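Long-range contacts in SusD superfamily protein (Parabacteroides distasonis, PDB 3OTN), which probably binds nutrient carbohydrates at the bacterial outer membrane, as other members of the SusD family do: residues K35-W40 / S76-D81; Y360-L365 / F416-E421; V151-V156 / P474-N479; R239-N244 / K350-W355. All coordinates share one frame; numbering follows the deposited sequence.

Interaction 1: K35-W40 / S76-D81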
loop_
_atom_site.group_PDB
_atom_site.type_symbol
_atom_site.label_atom_id
_atom_site.label_comp_id
_atom_site.label_asym_id
_atom_site.label_seq_id
_atom_site.Cartn_x
_atom_site.Cartn_y
_atom_site.Cartn_z
ATOM N N LYS A 35 -2.952 2.098 -10.496
ATOM C CA LYS A 35 -3.264 2.367 -11.866
ATOM C C LYS A 35 -4.737 2.129 -12.130
ATOM O O LYS A 35 -5.386 1.295 -11.468
ATOM C CB LYS A 35 -2.420 1.503 -12.812
ATOM C CG LYS A 35 -2.738 0.007 -12.808
ATOM C CD LYS A 35 -2.011 -0.721 -13.948
ATOM C CE LYS A 35 -2.847 -1.839 -14.534
ATOM N NZ LYS A 35 -2.115 -2.638 -15.580
HETATM N N MSE A 36 -5.219 2.797 -13.168
HETATM C CA MSE A 36 -6.599 2.662 -13.600
HETATM C C MSE A 36 -6.755 1.340 -14.348
HETATM O O MSE A 36 -5.857 0.934 -15.109
HETATM C CB MSE A 36 -7.016 3.803 -14.490
HETATM C CG MSE A 36 -6.927 5.186 -13.844
HETATM SE SE MSE A 36 -7.850 5.497 -12.152
HETATM C CE MSE A 36 -9.707 5.079 -12.749
ATOM N N THR A 37 -7.886 0.692 -14.109
ATOM C CA THR A 37 -8.211 -0.611 -14.700
ATOM C C THR A 37 -9.558 -0.523 -15.480
ATOM O O THR A 37 -10.253 0.489 -15.428
ATOM C CB THR A 37 -8.222 -1.736 -13.600
ATOM O OG1 THR A 37 -9.157 -1.396 -12.577
ATOM C CG2 THR A 37 -6.829 -1.931 -12.980
ATOM N N PRO A 38 -9.912 -1.561 -16.243
ATOM C CA PRO A 38 -11.168 -1.459 -17.038
ATOM C C PRO A 38 -12.363 -1.303 -16.149
ATOM O O PRO A 38 -12.431 -1.955 -15.123
ATOM C CB PRO A 38 -11.229 -2.800 -17.752
ATOM C CG PRO A 38 -9.844 -3.161 -17.945
ATOM C CD PRO A 38 -9.085 -2.675 -16.701
ATOM N N GLY A 39 -13.296 -0.441 -16.539
ATOM C CA GLY A 39 -14.437 -0.110 -15.713
ATOM C C GLY A 39 -14.416 1.385 -15.473
ATOM O O GLY A 39 -13.496 2.054 -15.923
ATOM N N TRP A 40 -15.387 1.900 -14.729
ATOM C CA TRP A 40 -15.430 3.320 -14.454
ATOM C C TRP A 40 -14.963 3.529 -13.058
ATOM O O TRP A 40 -15.529 2.974 -12.111
ATOM C CB TRP A 40 -16.842 3.887 -14.579
ATOM C CG TRP A 40 -16.912 5.405 -14.630
ATOM C CD1 TRP A 40 -16.275 6.276 -15.512
ATOM C CD2 TRP A 40 -17.674 6.219 -13.752
ATOM N NE1 TRP A 40 -16.613 7.580 -15.210
ATOM C CE2 TRP A 40 -17.470 7.572 -14.135
ATOM C CE3 TRP A 40 -18.508 5.940 -12.671
ATOM C CZ2 TRP A 40 -18.082 8.633 -13.462
ATOM C CZ3 TRP A 40 -19.103 6.973 -12.004
ATOM C CH2 TRP A 40 -18.899 8.310 -12.401
ATOM N N SER A 76 -13.840 -11.773 -10.395
ATOM C CA SER A 76 -13.867 -10.396 -9.837
ATOM C C SER A 76 -12.799 -9.476 -10.447
ATOM O O SER A 76 -11.788 -9.912 -10.994
ATOM C CB SER A 76 -13.771 -10.434 -8.318
ATOM O OG SER A 76 -14.978 -11.021 -7.789
ATOM N N LEU A 77 -13.057 -8.187 -10.389
ATOM C CA LEU A 77 -12.118 -7.195 -10.861
ATOM C C LEU A 77 -10.829 -7.137 -10.046
ATOM O O LEU A 77 -10.730 -7.681 -8.930
ATOM C CB LEU A 77 -12.804 -5.819 -10.879
ATOM C CG LEU A 77 -14.015 -5.650 -11.804
ATOM C CD1 LEU A 77 -14.596 -4.266 -11.660
ATOM C CD2 LEU A 77 -13.631 -5.946 -13.259
ATOM N N TYR A 78 -9.840 -6.451 -10.621
ATOM C CA TYR A 78 -8.540 -6.123 -10.005
ATOM C C TYR A 78 -7.547 -7.254 -9.911
ATOM O O TYR A 78 -6.355 -7.035 -10.111
ATOM C CB TYR A 78 -8.708 -5.440 -8.632
ATOM C CG TYR A 78 -9.867 -4.491 -8.599
ATOM C CD1 TYR A 78 -9.927 -3.447 -9.499
ATOM C CD2 TYR A 78 -10.954 -4.679 -7.733
ATOM C CE1 TYR A 78 -11.001 -2.593 -9.546
ATOM C CE2 TYR A 78 -12.072 -3.791 -7.762
ATOM C CZ TYR A 78 -12.069 -2.744 -8.682
ATOM O OH TYR A 78 -13.124 -1.839 -8.790
ATOM N N ILE A 79 -8.000 -8.453 -9.535
ATOM C CA ILE A 79 -7.112 -9.563 -9.310
ATOM C C ILE A 79 -6.272 -9.911 -10.578
ATOM O O ILE A 79 -5.106 -10.263 -10.458
ATOM C CB ILE A 79 -7.835 -10.826 -8.716
ATOM C CG1 ILE A 79 -8.918 -11.351 -9.669
ATOM C CG2 ILE A 79 -8.404 -10.524 -7.288
ATOM C CD1 ILE A 79 -9.656 -12.550 -9.161
ATOM N N GLU A 80 -6.846 -9.801 -11.773
ATOM C CA GLU A 80 -6.092 -10.051 -13.011
ATOM C C GLU A 80 -4.935 -9.081 -13.171
ATOM O O GLU A 80 -3.839 -9.472 -13.559
ATOM C CB GLU A 80 -6.990 -9.933 -14.254
ATOM C CG GLU A 80 -7.746 -11.168 -14.532
ATOM C CD GLU A 80 -8.762 -11.005 -15.637
ATOM O OE1 GLU A 80 -9.747 -10.243 -15.455
ATOM O OE2 GLU A 80 -8.587 -11.694 -16.655
ATOM N N ASP A 81 -5.205 -7.806 -12.896
ATOM C CA ASP A 81 -4.211 -6.734 -13.076
ATOM C C ASP A 81 -3.050 -6.936 -12.105
ATOM O O ASP A 81 -1.891 -6.796 -12.475
ATOM C CB ASP A 81 -4.863 -5.360 -12.843
ATOM C CG ASP A 81 -6.115 -5.168 -13.699
ATOM O OD1 ASP A 81 -5.963 -4.724 -14.839
ATOM O OD2 ASP A 81 -7.225 -5.547 -13.263
#
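Thr37 and Tyr78 have the nearest CA atoms, 7.2 Å apart, and Pro38 and Leu77 follow at a wider spacing. The first segment carries the weakly bonded strand 36-37; the second leads into helix 79-100, with Tyr78 as its N-cap residue. The contact is made by side chains, chiefly Thr37 and Asp81. With chi1 at 57°, Thr37 OG1 lies between the backbone N and the carbonyl carbon, and CG2 stands anti to the carbonyl carbon. CG2 presses on the carboxylate of Asp81, 3.4 Å from Asp81 CG and almost as close to both oxygens. OG1 comes to the ring edge of Tyr78, in the ring plane, 3.7 Å from Tyr78 CE1. Leu77 CB covers one face of this ring, 3.6 Å above its centre, and the phenol OH bonds to Ser62 O. Pro38 CD grazes Asp81 OD1 at 4.2 Å. Lys35 NZ stays 4.4 Å from Asp81 OD1, beyond a salt bridge; it pairs instead with Asp85, one turn further along the helix. The contact is thus van der Waals packing of a methyl on a carboxylate, with a long-range attraction from Lys35 that would probably stabilise the charge of Asp81.

Interaction 2: Y360-L365 / F416-E421. With EDO (1,2-ethanediol), chain S.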
loop_
_atom_site.group_PDB
_atom_site.type_symbol
_atom_site.label_atom_id
_atom_site.label_comp_id
_atom_site.label_asym_id
_atom_site.label_seq_id
_atom_site.Cartn_x
_atom_site.Cartn_y
_atom_site.Cartn_z
ATOM N N TYR A 360 7.457 7.236 6.386
ATOM C CA TYR A 360 8.052 7.134 7.722
ATOM C C TYR A 360 7.068 6.837 8.834
ATOM O O TYR A 360 7.395 6.061 9.756
ATOM C CB TYR A 360 8.798 8.430 8.010
ATOM C CG TYR A 360 9.758 8.444 9.170
ATOM C CD1 TYR A 360 10.704 7.450 9.332
ATOM C CD2 TYR A 360 9.797 9.533 10.020
ATOM C CE1 TYR A 360 11.626 7.524 10.349
ATOM C CE2 TYR A 360 10.713 9.618 11.038
ATOM C CZ TYR A 360 11.623 8.618 11.195
ATOM O OH TYR A 360 12.515 8.694 12.209
ATOM N N THR A 361 5.866 7.407 8.772
ATOM C CA THR A 361 4.855 7.098 9.832
ATOM C C THR A 361 4.583 5.592 9.974
ATOM O O THR A 361 4.545 5.067 11.093
ATOM C CB THR A 361 3.535 7.876 9.667
ATOM O OG1 THR A 361 3.784 9.273 9.813
ATOM C CG2 THR A 361 2.481 7.445 10.728
ATOM N N ASP A 362 4.447 4.905 8.842
ATOM C CA ASP A 362 4.242 3.455 8.782
ATOM C C ASP A 362 5.436 2.741 9.413
ATOM O O ASP A 362 5.264 1.859 10.237
ATOM C CB ASP A 362 4.103 3.044 7.310
ATOM C CG ASP A 362 3.639 1.590 7.088
ATOM O OD1 ASP A 362 3.390 0.785 8.038
ATOM O OD2 ASP A 362 3.504 1.265 5.874
ATOM N N VAL A 363 6.639 3.191 9.084
ATOM C CA VAL A 363 7.846 2.552 9.605
ATOM C C VAL A 363 7.921 2.716 11.135
ATOM O O VAL A 363 8.262 1.769 11.819
ATOM C CB VAL A 363 9.119 3.045 8.939
ATOM C CG1 VAL A 363 10.363 2.416 9.625
ATOM C CG2 VAL A 363 9.102 2.710 7.449
ATOM N N LEU A 364 7.631 3.910 11.648
ATOM C CA LEU A 364 7.583 4.146 13.097
ATOM C C LEU A 364 6.576 3.209 13.820
ATOM O O LEU A 364 6.895 2.588 14.851
ATOM C CB LEU A 364 7.212 5.598 13.389
ATOM C CG LEU A 364 8.161 6.719 12.933
ATOM C CD1 LEU A 364 7.765 8.063 13.537
ATOM C CD2 LEU A 364 9.592 6.363 13.292
ATOM N N LEU A 365 5.378 3.085 13.267
ATOM C CA LEU A 365 4.378 2.214 13.882
ATOM C C LEU A 365 4.774 0.734 13.721
ATOM O O LEU A 365 4.493 -0.057 14.598
ATOM C CB LEU A 365 3.001 2.492 13.295
ATOM C CG LEU A 365 2.437 3.867 13.679
ATOM C CD1 LEU A 365 1.234 4.191 12.787
ATOM C CD2 LEU A 365 2.024 3.858 15.153
ATOM N N PHE A 416 -6.110 4.744 12.133
ATOM C CA PHE A 416 -6.475 6.146 12.077
ATOM C C PHE A 416 -5.554 6.993 11.215
ATOM O O PHE A 416 -6.049 7.893 10.519
ATOM C CB PHE A 416 -6.610 6.749 13.457
ATOM C CG PHE A 416 -7.713 6.102 14.319
ATOM C CD1 PHE A 416 -8.996 5.860 13.804
ATOM C CD2 PHE A 416 -7.470 5.793 15.634
ATOM C CE1 PHE A 416 -9.996 5.284 14.615
ATOM C CE2 PHE A 416 -8.464 5.222 16.451
ATOM C CZ PHE A 416 -9.723 4.977 15.929
ATOM N N ASP A 417 -4.250 6.753 11.292
ATOM C CA ASP A 417 -3.261 7.570 10.586
ATOM C C ASP A 417 -2.997 7.098 9.164
ATOM O O ASP A 417 -2.770 7.925 8.264
ATOM C CB ASP A 417 -1.928 7.634 11.349
ATOM C CG ASP A 417 -1.360 9.035 11.407
ATOM O OD1 ASP A 417 -2.094 9.886 11.944
ATOM O OD2 ASP A 417 -0.226 9.286 10.908
ATOM N N LEU A 418 -3.008 5.779 8.965
ATOM C CA LEU A 418 -2.738 5.203 7.647
ATOM C C LEU A 418 -3.978 4.785 6.829
ATOM O O LEU A 418 -3.857 4.064 5.839
ATOM C CB LEU A 418 -1.781 4.015 7.801
ATOM C CG LEU A 418 -0.555 4.296 8.697
ATOM C CD1 LEU A 418 0.275 3.023 8.845
ATOM C CD2 LEU A 418 0.277 5.433 8.094
ATOM N N CYS A 419 -5.170 5.217 7.221
ATOM C CA CYS A 419 -6.363 4.779 6.517
ATOM C C CYS A 419 -6.339 5.128 5.032
ATOM O O CYS A 419 -5.912 6.215 4.661
ATOM C CB CYS A 419 -7.630 5.375 7.138
ATOM S SG CYS A 419 -7.618 7.200 7.350
ATOM N N TYR A 420 -6.840 4.192 4.222
ATOM C CA TYR A 420 -7.018 4.339 2.792
ATOM C C TYR A 420 -5.712 4.443 2.034
ATOM O O TYR A 420 -5.703 4.959 0.912
ATOM C CB TYR A 420 -7.984 5.495 2.468
ATOM C CG TYR A 420 -9.278 5.350 3.289
ATOM C CD1 TYR A 420 -10.086 4.230 3.136
ATOM C CD2 TYR A 420 -9.638 6.286 4.236
ATOM C CE1 TYR A 420 -11.243 4.061 3.898
ATOM C CE2 TYR A 420 -10.798 6.121 5.020
ATOM C CZ TYR A 420 -11.588 5.000 4.835
ATOM O OH TYR A 420 -12.746 4.805 5.574
ATOM N N GLU A 421 -4.629 3.946 2.646
ATOM C CA GLU A 421 -3.276 3.920 2.043
ATOM C C GLU A 421 -2.818 2.510 1.694
ATOM O O GLU A 421 -1.618 2.268 1.516
ATOM C CB GLU A 421 -2.259 4.554 3.014
ATOM C CG GLU A 421 -2.422 6.033 3.267
ATOM C CD GLU A 421 -1.391 6.601 4.297
ATOM O OE1 GLU A 421 -0.189 6.330 4.179
ATOM O OE2 GLU A 421 -1.810 7.315 5.221
HETATM C C1 EDO S . 11.621 9.063 16.688
HETATM O O1 EDO S . 11.277 9.332 18.052
HETATM C C2 EDO S . 10.670 9.811 15.763
HETATM O O2 EDO S . 11.365 10.174 14.562
#
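Thr361 CG2 meets Asp417 OD2 at 3.3 Å, a methyl against a carboxylate oxygen, with the two side chains crossing at about a right angle. The same methyl lies 4.0 Å from Leu418 CD2. The other branch of Leu418, CD1, turns to the neighbouring helix residues: it is 3.9 Å from Asp362 OD1 and 4.2 Å from Leu365 CD1. Leu418 therefore straddles the first turn of helix 360-375. This is helix-to-helix packing within the alpha-helical part of a SusD-family protein, a family placed in the TPR clan: the start of helix 360-375 rests on the tail of helix 403-418, where the chain enters a type II turn from Leu418 to Glu421. The next shell pairs these buried carboxylates: Asp417 forms salt bridges to Arg301 and Arg392, Asp362 to Lys423 and Arg414. Arg392 also bonds to Thr361 OG1, which bonds to Glu248 as well. Tyr360, whose CG is anti to the backbone N (chi1 -166°), takes no part in the contact with 416-421; Leu364 CD2 sits 3.6 Å above one face of its ring, offset toward the rim. Its OH is hydrogen-bonded to an ethanediol O2 at 3.0 Å. An alanine at Tyr360 would probably open a gap beside Leu364 and leave that ethanediol oxygen without its phenol partner. Gln381 and Gln388 also bind the diol, probably from the crystallisation liquor.

Interaction 3: V151-V156 / P474-N479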
loop_
_atom_site.group_PDB
_atom_site.type_symbol
_atom_site.label_atom_id
_atom_site.label_comp_id
_atom_site.label_asym_id
_atom_site.label_seq_id
_atom_site.Cartn_x
_atom_site.Cartn_y
_atom_site.Cartn_z
ATOM N N VAL A 151 3.681 -23.697 -14.890
ATOM C CA VAL A 151 4.201 -23.734 -13.506
ATOM C C VAL A 151 3.091 -24.040 -12.492
ATOM O O VAL A 151 1.915 -23.946 -12.820
ATOM C CB VAL A 151 4.854 -22.385 -13.150
ATOM C CG1 VAL A 151 6.085 -22.146 -14.050
ATOM C CG2 VAL A 151 3.853 -21.205 -13.336
ATOM N N SER A 152 3.488 -24.393 -11.271
ATOM C CA SER A 152 2.587 -24.626 -10.163
ATOM C C SER A 152 2.834 -23.579 -9.102
ATOM O O SER A 152 3.889 -22.957 -9.068
ATOM C CB SER A 152 2.850 -26.008 -9.587
ATOM O OG SER A 152 2.643 -26.965 -10.610
ATOM N N ARG A 153 1.851 -23.395 -8.237
ATOM C CA ARG A 153 1.967 -22.465 -7.129
ATOM C C ARG A 153 2.855 -23.115 -6.067
ATOM O O ARG A 153 2.666 -24.271 -5.740
ATOM C CB ARG A 153 0.586 -22.150 -6.538
ATOM C CG ARG A 153 -0.406 -21.592 -7.561
ATOM C CD ARG A 153 -1.816 -21.620 -6.998
ATOM N NE ARG A 153 -1.924 -20.750 -5.856
ATOM C CZ ARG A 153 -2.834 -20.815 -4.882
ATOM N NH1 ARG A 153 -3.759 -21.758 -4.820
ATOM N NH2 ARG A 153 -2.776 -19.919 -3.911
ATOM N N ALA A 154 3.795 -22.357 -5.500
ATOM C CA ALA A 154 4.710 -22.877 -4.490
ATOM C C ALA A 154 4.234 -22.358 -3.119
ATOM O O ALA A 154 3.552 -21.306 -3.044
ATOM C CB ALA A 154 6.140 -22.409 -4.794
ATOM N N PRO A 155 4.620 -23.043 -2.032
ATOM C CA PRO A 155 4.166 -22.549 -0.714
ATOM C C PRO A 155 4.606 -21.124 -0.410
ATOM O O PRO A 155 5.715 -20.746 -0.771
ATOM C CB PRO A 155 4.812 -23.524 0.270
ATOM C CG PRO A 155 4.947 -24.811 -0.507
ATOM C CD PRO A 155 5.243 -24.386 -1.933
ATOM N N VAL A 156 3.752 -20.356 0.259
ATOM C CA VAL A 156 4.108 -19.025 0.718
ATOM C C VAL A 156 5.475 -19.031 1.419
ATOM O O VAL A 156 6.355 -18.229 1.081
ATOM C CB VAL A 156 3.013 -18.405 1.670
ATOM C CG1 VAL A 156 3.540 -17.141 2.372
ATOM C CG2 VAL A 156 1.743 -18.055 0.903
ATOM N N PRO A 474 -3.894 -24.767 -16.194
ATOM C CA PRO A 474 -4.586 -25.580 -15.215
ATOM C C PRO A 474 -3.689 -26.222 -14.154
ATOM O O PRO A 474 -4.243 -26.878 -13.287
ATOM C CB PRO A 474 -5.264 -26.679 -16.057
ATOM C CG PRO A 474 -4.646 -26.627 -17.358
ATOM C CD PRO A 474 -4.083 -25.275 -17.560
ATOM N N ASN A 475 -2.356 -26.085 -14.229
ATOM C CA ASN A 475 -1.493 -26.465 -13.089
ATOM C C ASN A 475 -1.565 -25.511 -11.890
ATOM O O ASN A 475 -1.005 -25.817 -10.853
ATOM C CB ASN A 475 -0.014 -26.695 -13.498
ATOM C CG ASN A 475 0.201 -28.036 -14.194
ATOM O OD1 ASN A 475 -0.578 -28.955 -14.018
ATOM N ND2 ASN A 475 1.251 -28.138 -14.992
ATOM N N LEU A 476 -2.212 -24.353 -12.040
ATOM C CA LEU A 476 -2.503 -23.479 -10.899
ATOM C C LEU A 476 -3.724 -23.971 -10.135
ATOM O O LEU A 476 -4.838 -24.012 -10.656
ATOM C CB LEU A 476 -2.733 -22.032 -11.335
ATOM C CG LEU A 476 -1.657 -21.314 -12.145
ATOM C CD1 LEU A 476 -2.158 -19.927 -12.576
ATOM C CD2 LEU A 476 -0.319 -21.189 -11.340
ATOM N N THR A 477 -3.529 -24.335 -8.881
ATOM C CA THR A 477 -4.662 -24.596 -7.975
ATOM C C THR A 477 -5.381 -23.271 -7.621
ATOM O O THR A 477 -4.920 -22.174 -7.989
ATOM C CB THR A 477 -4.197 -25.291 -6.681
ATOM O OG1 THR A 477 -3.263 -24.439 -5.996
ATOM C CG2 THR A 477 -3.532 -26.649 -7.004
ATOM N N GLN A 478 -6.498 -23.390 -6.900
ATOM C CA GLN A 478 -7.275 -22.261 -6.432
ATOM C C GLN A 478 -7.286 -22.187 -4.910
ATOM O O GLN A 478 -7.128 -23.176 -4.209
ATOM C CB GLN A 478 -8.682 -22.315 -7.023
ATOM C CG GLN A 478 -9.634 -21.186 -6.672
ATOM C CD GLN A 478 -9.157 -19.819 -7.128
ATOM O OE1 GLN A 478 -8.453 -19.135 -6.390
ATOM N NE2 GLN A 478 -9.550 -19.408 -8.332
ATOM N N ASN A 479 -7.417 -20.973 -4.407
ATOM C CA ASN A 479 -7.601 -20.755 -2.995
ATOM C C ASN A 479 -8.945 -21.299 -2.547
ATOM O O ASN A 479 -9.945 -21.257 -3.290
ATOM C CB ASN A 479 -7.364 -19.280 -2.619
ATOM C CG ASN A 479 -5.897 -18.907 -2.716
ATOM O OD1 ASN A 479 -5.019 -19.732 -2.401
ATOM N ND2 ASN A 479 -5.607 -17.678 -3.152
HETATM O O HOH W 1 0.351 -28.538 -10.028
HETATM O O HOH W 2 -0.670 -24.928 -8.531
#
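Arg153 carries the direct hydrogen bonds, reaching Thr477 and Asn479 with its guanidinium. NH2 donates to Asn479 OD1 at 2.7 Å with an N-H...O angle of 156°, and NH1 adds a weak bond to the same oxygen. NH1 also donates to Thr477 OG1 at 3.0 Å. Both acceptors lie at the guanidinium edge, and the Asn479 amide is turned 74° from its plane. A bend at chi3 (64°) carries NE round toward Asp135 O, which it binds, while Asn479 ND2 bonds to Phe133 O and Phe463 O, so both groups are held in their rotation. An alanine at Arg153 would probably leave Asn479 OD1 and Thr477 OG1 without these donors.

Water supplies further links. One molecule accepts from Arg153 N and from Thr477 N (2.9 Å from the latter); another joins Ser152 OG to Asn475 O.

Van der Waals contacts add to this: Leu476 CD2 lies 3.8 Å from Arg153 CG, and Asn475 CB lies 3.4 Å from Val151 O.

Neither segment is helix or strand. The arrangement is a loop-to-loop contact, bridged by one arginine and by waters, that ties the chain just ahead of helix 156-172 to the C-terminal tail following helix 467-472 in this SusD-family fold.

Interaction 4: R239-N244 / K350-W355. With EDO (1,2-ethanediol), chain P.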
loop_
_atom_site.group_PDB
_atom_site.type_symbol
_atom_site.label_atom_id
_atom_site.label_comp_id
_atom_site.label_asym_id
_atom_site.label_seq_id
_atom_site.Cartn_x
_atom_site.Cartn_y
_atom_site.Cartn_z
ATOM N N ARG A 239 -0.973 15.353 0.406
ATOM C CA ARG A 239 -1.670 15.733 -0.806
ATOM C C ARG A 239 -1.047 16.958 -1.485
ATOM O O ARG A 239 -1.718 17.624 -2.281
ATOM C CB ARG A 239 -3.172 15.955 -0.496
ATOM C CG ARG A 239 -3.513 17.093 0.441
ATOM C CD ARG A 239 -5.006 17.091 0.832
ATOM N NE ARG A 239 -5.262 18.256 1.660
ATOM C CZ ARG A 239 -5.385 19.512 1.232
ATOM N NH1 ARG A 239 -5.376 19.821 -0.061
ATOM N NH2 ARG A 239 -5.527 20.478 2.129
ATOM N N LEU A 240 0.232 17.239 -1.177
ATOM C CA LEU A 240 0.992 18.264 -1.828
ATOM C C LEU A 240 2.038 17.662 -2.762
ATOM O O LEU A 240 2.997 17.020 -2.289
ATOM C CB LEU A 240 1.686 19.151 -0.806
ATOM C CG LEU A 240 0.914 20.318 -0.249
ATOM C CD1 LEU A 240 1.822 20.959 0.812
ATOM C CD2 LEU A 240 0.500 21.346 -1.369
ATOM N N PRO A 241 1.906 17.895 -4.088
ATOM C CA PRO A 241 2.935 17.361 -5.003
ATOM C C PRO A 241 4.384 17.803 -4.707
ATOM O O PRO A 241 5.333 17.047 -4.986
ATOM C CB PRO A 241 2.486 17.893 -6.381
ATOM C CG PRO A 241 0.991 17.972 -6.275
ATOM C CD PRO A 241 0.734 18.409 -4.823
ATOM N N SER A 242 4.560 19.002 -4.157
ATOM C CA SER A 242 5.882 19.515 -3.807
ATOM C C SER A 242 6.629 18.671 -2.786
ATOM O O SER A 242 7.857 18.728 -2.738
ATOM C CB SER A 242 5.808 20.961 -3.272
ATOM O OG SER A 242 5.037 21.011 -2.070
ATOM N N GLN A 243 5.889 17.912 -1.971
ATOM C CA GLN A 243 6.450 16.971 -1.008
ATOM C C GLN A 243 6.807 15.578 -1.557
ATOM O O GLN A 243 7.331 14.771 -0.813
ATOM C CB GLN A 243 5.522 16.849 0.211
ATOM C CG GLN A 243 5.394 18.157 0.954
ATOM C CD GLN A 243 6.657 18.511 1.734
ATOM O OE1 GLN A 243 7.539 19.185 1.246
ATOM N NE2 GLN A 243 6.720 18.069 2.942
ATOM N N ASN A 244 6.585 15.329 -2.852
ATOM C CA ASN A 244 6.940 14.050 -3.505
ATOM C C ASN A 244 8.401 13.614 -3.222
ATOM O O ASN A 244 9.319 14.404 -3.420
ATOM C CB ASN A 244 6.802 14.175 -5.030
ATOM C CG ASN A 244 5.350 14.078 -5.555
ATOM O OD1 ASN A 244 4.385 13.868 -4.830
ATOM N ND2 ASN A 244 5.225 14.254 -6.857
ATOM N N LYS A 350 -4.858 17.265 -13.833
ATOM C CA LYS A 350 -3.639 16.524 -14.116
ATOM C C LYS A 350 -2.794 16.491 -12.841
ATOM O O LYS A 350 -1.928 17.359 -12.622
ATOM C CB LYS A 350 -2.829 17.169 -15.255
ATOM C CG LYS A 350 -3.481 17.214 -16.621
ATOM C CD LYS A 350 -2.499 17.778 -17.647
ATOM C CE LYS A 350 -3.136 18.008 -19.006
ATOM N NZ LYS A 350 -2.201 18.694 -19.911
ATOM N N SER A 351 -3.082 15.508 -11.991
ATOM C CA SER A 351 -2.420 15.419 -10.709
ATOM C C SER A 351 -1.038 14.862 -10.863
ATOM O O SER A 351 -0.856 13.797 -11.471
ATOM C CB SER A 351 -3.175 14.519 -9.753
ATOM O OG SER A 351 -2.442 14.375 -8.549
ATOM N N ASP A 352 -0.082 15.561 -10.250
ATOM C CA ASP A 352 1.301 15.101 -10.150
ATOM C C ASP A 352 1.650 14.749 -8.699
ATOM O O ASP A 352 2.806 14.851 -8.264
ATOM C CB ASP A 352 2.267 16.125 -10.769
ATOM C CG ASP A 352 2.134 17.520 -10.210
ATOM O OD1 ASP A 352 1.221 17.796 -9.408
ATOM O OD2 ASP A 352 2.966 18.378 -10.590
ATOM N N LEU A 353 0.642 14.281 -7.968
ATOM C CA LEU A 353 0.809 13.793 -6.584
ATOM C C LEU A 353 1.221 12.310 -6.582
ATOM O O LEU A 353 0.519 11.462 -7.139
ATOM C CB LEU A 353 -0.498 13.974 -5.761
ATOM C CG LEU A 353 -0.512 13.534 -4.296
ATOM C CD1 LEU A 353 0.487 14.324 -3.383
ATOM C CD2 LEU A 353 -1.964 13.560 -3.706
ATOM N N ASN A 354 2.342 12.000 -5.916
ATOM C CA ASN A 354 2.835 10.612 -5.811
ATOM C C ASN A 354 1.883 9.807 -4.923
ATOM O O ASN A 354 1.115 10.399 -4.137
ATOM C CB ASN A 354 4.279 10.571 -5.239
ATOM C CG ASN A 354 5.350 10.805 -6.290
ATOM O OD1 ASN A 354 5.052 11.107 -7.432
ATOM N ND2 ASN A 354 6.639 10.665 -5.889
ATOM N N TRP A 355 1.872 8.490 -5.105
ATOM C CA TRP A 355 1.175 7.536 -4.211
ATOM C C TRP A 355 2.210 6.742 -3.403
ATOM O O TRP A 355 3.084 6.096 -3.972
ATOM C CB TRP A 355 0.285 6.606 -5.009
ATOM C CG TRP A 355 -0.380 5.494 -4.250
ATOM C CD1 TRP A 355 0.035 4.183 -4.185
ATOM C CD2 TRP A 355 -1.550 5.578 -3.427
ATOM N NE1 TRP A 355 -0.823 3.459 -3.415
ATOM C CE2 TRP A 355 -1.805 4.279 -2.937
ATOM C CE3 TRP A 355 -2.437 6.610 -3.101
ATOM C CZ2 TRP A 355 -2.887 3.990 -2.117
ATOM C CZ3 TRP A 355 -3.531 6.322 -2.289
ATOM C CH2 TRP A 355 -3.736 5.016 -1.806
HETATM C C1 EDO P . 7.001 17.874 -13.283
HETATM O O1 EDO P . 6.581 17.182 -14.491
HETATM C C2 EDO P . 5.845 18.434 -12.443
HETATM O O2 EDO P . 4.806 17.468 -12.195
#
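Asn244 and Asn354 take nearly the same first torsion, which sets each CG anti to the carbonyl carbon (chi1 -79° and -83°) and Asn244 CG 3.4 Å from Asn354 CG. The amide planes, set by the second torsion, are 10° apart and stacked. The Asn244 amide also grips the opposite main chain at both ends. Its ND2 donates to Asp352 O at 2.9 Å, nearly along the C=O axis, and its OD1 accepts from Asn354 N at 3.0 Å, the donor lying above the carbonyl plane. Asn354 spends its own amide on Gln252 OE1 and Phe255 N. The pair joins the end of the 3-10 segment 241-243, ahead of strand 249-253, to the loop entering strand 355-356, where Trp355 and Val253 bond through their backbones; an ST turn at Ser351 shapes that loop. Leu353 CD1 packs on the backbone of Arg239, 3.6 Å from Arg239 C. Beside it Pro241 CG lies 3.1 Å from Asp352 OD1, while Asp352 OD2 accepts a hydrogen bond from ethanediol O2 at 2.6 Å.

How the interactions relate
Interaction 2 is the buried one and joins two helices by methyls packed on methyls and carboxylates, the carboxylates being salt-bridged to basic residues outside the contact. Interaction 1 is a surface contact of strand and helix start, without a hydrogen bond between its segments. Interactions 3 and 4 are partly buried loop pairings held by side-chain hydrogen bonds: a guanidinium and waters in interaction 3, a carboxamide gripping main chain in interaction 4. No two contacts share a helix or strand, though the loop of interaction 4 leads into strand 355-356, shortly before helix 360-375 of interaction 2. These two touch, Trp355 CH2 packing 3.4 Å from Tyr420 O, whereas interactions 1 and 3 touch none of the others.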